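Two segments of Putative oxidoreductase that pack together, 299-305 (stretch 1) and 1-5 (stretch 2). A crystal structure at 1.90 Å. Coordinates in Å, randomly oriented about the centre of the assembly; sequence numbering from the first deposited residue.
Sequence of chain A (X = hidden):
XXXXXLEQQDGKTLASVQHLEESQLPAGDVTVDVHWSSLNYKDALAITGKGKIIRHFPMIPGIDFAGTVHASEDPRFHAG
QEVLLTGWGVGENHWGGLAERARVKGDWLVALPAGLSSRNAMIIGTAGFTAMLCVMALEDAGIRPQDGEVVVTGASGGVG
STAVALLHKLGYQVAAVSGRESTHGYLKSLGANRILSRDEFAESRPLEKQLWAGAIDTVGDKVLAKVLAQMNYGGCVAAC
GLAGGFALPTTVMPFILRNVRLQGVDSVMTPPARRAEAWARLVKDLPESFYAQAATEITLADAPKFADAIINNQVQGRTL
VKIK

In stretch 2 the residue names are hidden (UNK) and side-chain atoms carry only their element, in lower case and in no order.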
# COMPACT_ATOMS: atom_id res chain seq x y z
N THR A 299 15.85 33.76 -11.23
CA THR A 299 14.85 34.61 -11.86
C THR A 299 14.10 33.81 -12.91
O THR A 299 14.49 32.70 -13.25
CB THR A 299 15.49 35.82 -12.54
OG1 THR A 299 16.29 35.37 -13.63
CG2 THR A 299 16.37 36.57 -11.54
N LEU A 300 13.03 34.39 -13.43
CA LEU A 300 12.19 33.69 -14.39
C LEU A 300 13.00 33.31 -15.63
O LEU A 300 12.83 32.23 -16.19
CB LEU A 300 10.99 34.56 -14.78
CG LEU A 300 9.85 33.90 -15.57
CD1 LEU A 300 9.27 32.73 -14.81
CD2 LEU A 300 8.76 34.91 -15.90
N ALA A 301 13.88 34.20 -16.06
CA ALA A 301 14.68 33.95 -17.25
C ALA A 301 15.59 32.73 -17.11
O ALA A 301 15.97 32.11 -18.11
CB ALA A 301 15.50 35.19 -17.61
N ASP A 302 15.94 32.38 -15.88
CA ASP A 302 16.81 31.24 -15.61
C ASP A 302 16.05 29.91 -15.61
O ASP A 302 16.66 28.85 -15.56
CB ASP A 302 17.46 31.38 -14.23
CG ASP A 302 18.46 32.51 -14.16
OD1 ASP A 302 19.29 32.65 -15.09
OD2 ASP A 302 18.43 33.26 -13.15
N ALA A 303 14.72 29.97 -15.64
CA ALA A 303 13.92 28.76 -15.49
C ALA A 303 14.28 27.63 -16.46
O ALA A 303 14.42 26.48 -16.05
CB ALA A 303 12.42 29.07 -15.55
N PRO A 304 14.44 27.95 -17.76
CA PRO A 304 14.75 26.89 -18.72
C PRO A 304 16.09 26.21 -18.43
O PRO A 304 16.18 24.98 -18.54
CB PRO A 304 14.79 27.64 -20.05
CG PRO A 304 13.86 28.79 -19.84
CD PRO A 304 14.13 29.23 -18.43
N LYS A 305 17.10 26.99 -18.07
CA LYS A 305 18.41 26.45 -17.73
C LYS A 305 18.31 25.55 -16.51
O LYS A 305 18.93 24.47 -16.46
CB LYS A 305 19.41 27.58 -17.46
CG LYS A 305 20.75 27.11 -16.92
CD LYS A 305 21.75 28.25 -16.83
CE LYS A 305 21.25 29.37 -15.93
NZ LYS A 305 22.25 30.47 -15.80
N UNK A 1 2.35 42.22 -19.00
CA UNK A 1 2.92 41.25 -18.06
C UNK A 1 3.96 40.33 -18.70
O UNK A 1 3.96 40.13 -19.92
c UNK A 1 1.24 37.11 -16.95
c UNK A 1 1.82 40.42 -17.39
c UNK A 1 0.90 39.71 -18.37
se UNK A 1 -0.19 38.30 -17.55
N UNK A 2 4.92 39.86 -17.91
CA UNK A 2 5.88 38.86 -18.34
C UNK A 2 5.60 37.46 -17.99
O UNK A 2 5.30 37.29 -16.81
n UNK A 2 9.67 39.59 -16.61
c UNK A 2 8.43 38.77 -18.52
c UNK A 2 7.23 39.27 -17.75
c UNK A 2 9.75 39.12 -17.85
o UNK A 2 10.82 38.95 -18.43
N UNK A 3 5.73 36.47 -18.85
CA UNK A 3 5.56 35.09 -18.44
C UNK A 3 6.45 34.13 -19.22
O UNK A 3 6.85 34.41 -20.34
c UNK A 3 4.12 34.69 -18.61
N UNK A 4 6.76 32.98 -18.62
CA UNK A 4 7.52 31.97 -19.32
C UNK A 4 6.53 31.21 -20.17
O UNK A 4 5.53 30.72 -19.67
c UNK A 4 9.57 29.81 -20.07
c UNK A 4 8.73 29.68 -18.83
c UNK A 4 9.50 28.96 -17.74
c UNK A 4 8.23 31.04 -18.34
N UNK A 5 6.80 31.11 -21.46
CA UNK A 5 5.88 30.49 -22.39
C UNK A 5 6.43 29.27 -23.08
O UNK A 5 7.55 29.27 -23.53
c UNK A 5 3.24 32.26 -22.53
c UNK A 5 5.45 31.49 -23.48
c UNK A 5 4.64 32.63 -22.87
c UNK A 5 4.66 30.78 -24.55

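Position 1 carries four side-chain atoms in an unbranched chain: two carbons, a selenium and a terminal carbon. The terminal carbon, the nearest of these atoms to stretch 1, is still 7.9 Å from Leu-300 CD2, so the side chain takes no part in the contact. A selenium flanked by carbons identifies selenomethionine, the usual replacement for methionine in crystals prepared for anomalous phasing, so the residue is Met-1.

Position 2 has three carbons in a row, the third bonded to one oxygen and one nitrogen. Although its CA-to-CB bond points toward stretch 1, the side chain comes no nearer than 4.7 Å, from its second carbon to Leu-300 CD2; the closest contact is made by the backbone, with O of position 2 lying 4.3 Å from Leu-300 CD2. The terminal amide, two carbons beyond CB, defines glutamine: Gln-2. The chain is nearly fully extended, with chi1 at -154° and chi2 at -176°.

Position 3 has a single side-chain carbon. Its CA-to-CB bond points away from stretch 1, as the alternation of a beta strand leads one to expect, and what faces the other segment is main chain: CA of position 3 lies 4.1 Å from Leu-300 CD2. A lone CB makes this Ala-3.

Position 4 shows four carbons, forked at the second. Its CB lies 4.0 Å from Leu-300 CD1, and another of its carbons approaches Ala-303 CB to 3.7 Å. A fork one carbon beyond CB distinguishes leucine from isoleucine, so this is Leu-4, with chi1 162° (t) and chi2 51° (p). The atom near Ala-303 CB is Leu-4 CD2, while Leu-4 CD1 lies 4.4 Å from Pro-304 CG.

Position 5 also has four carbons, but the fork is at the first, with one arm two carbons long. The first carbon of that arm, the nearest side-chain atom to stretch 1, is 8.4 Å from Leu-300 CD2 and so out of reach. This is Ile-5.

The contact is therefore centred on two leucines. Leu-300 and Leu-4 have the nearest CA atoms across the segments, 7.0 Å apart, and both direct CA-to-CB toward the other stretch. They bury 74 and 73 Å² respectively, most of the 211 Å² total. Leu-300 also reaches the strand backbone, its CD2 lying 3.9 Å from Leu-4 N, while Leu-4 packs on Ala-303 and Pro-304 in the helical segment. No hydrogen bond crosses the interface, which is consistent with apolar packing between touching residues at least 296 apart in sequence.

Stretch 2 (1-5) MQALI
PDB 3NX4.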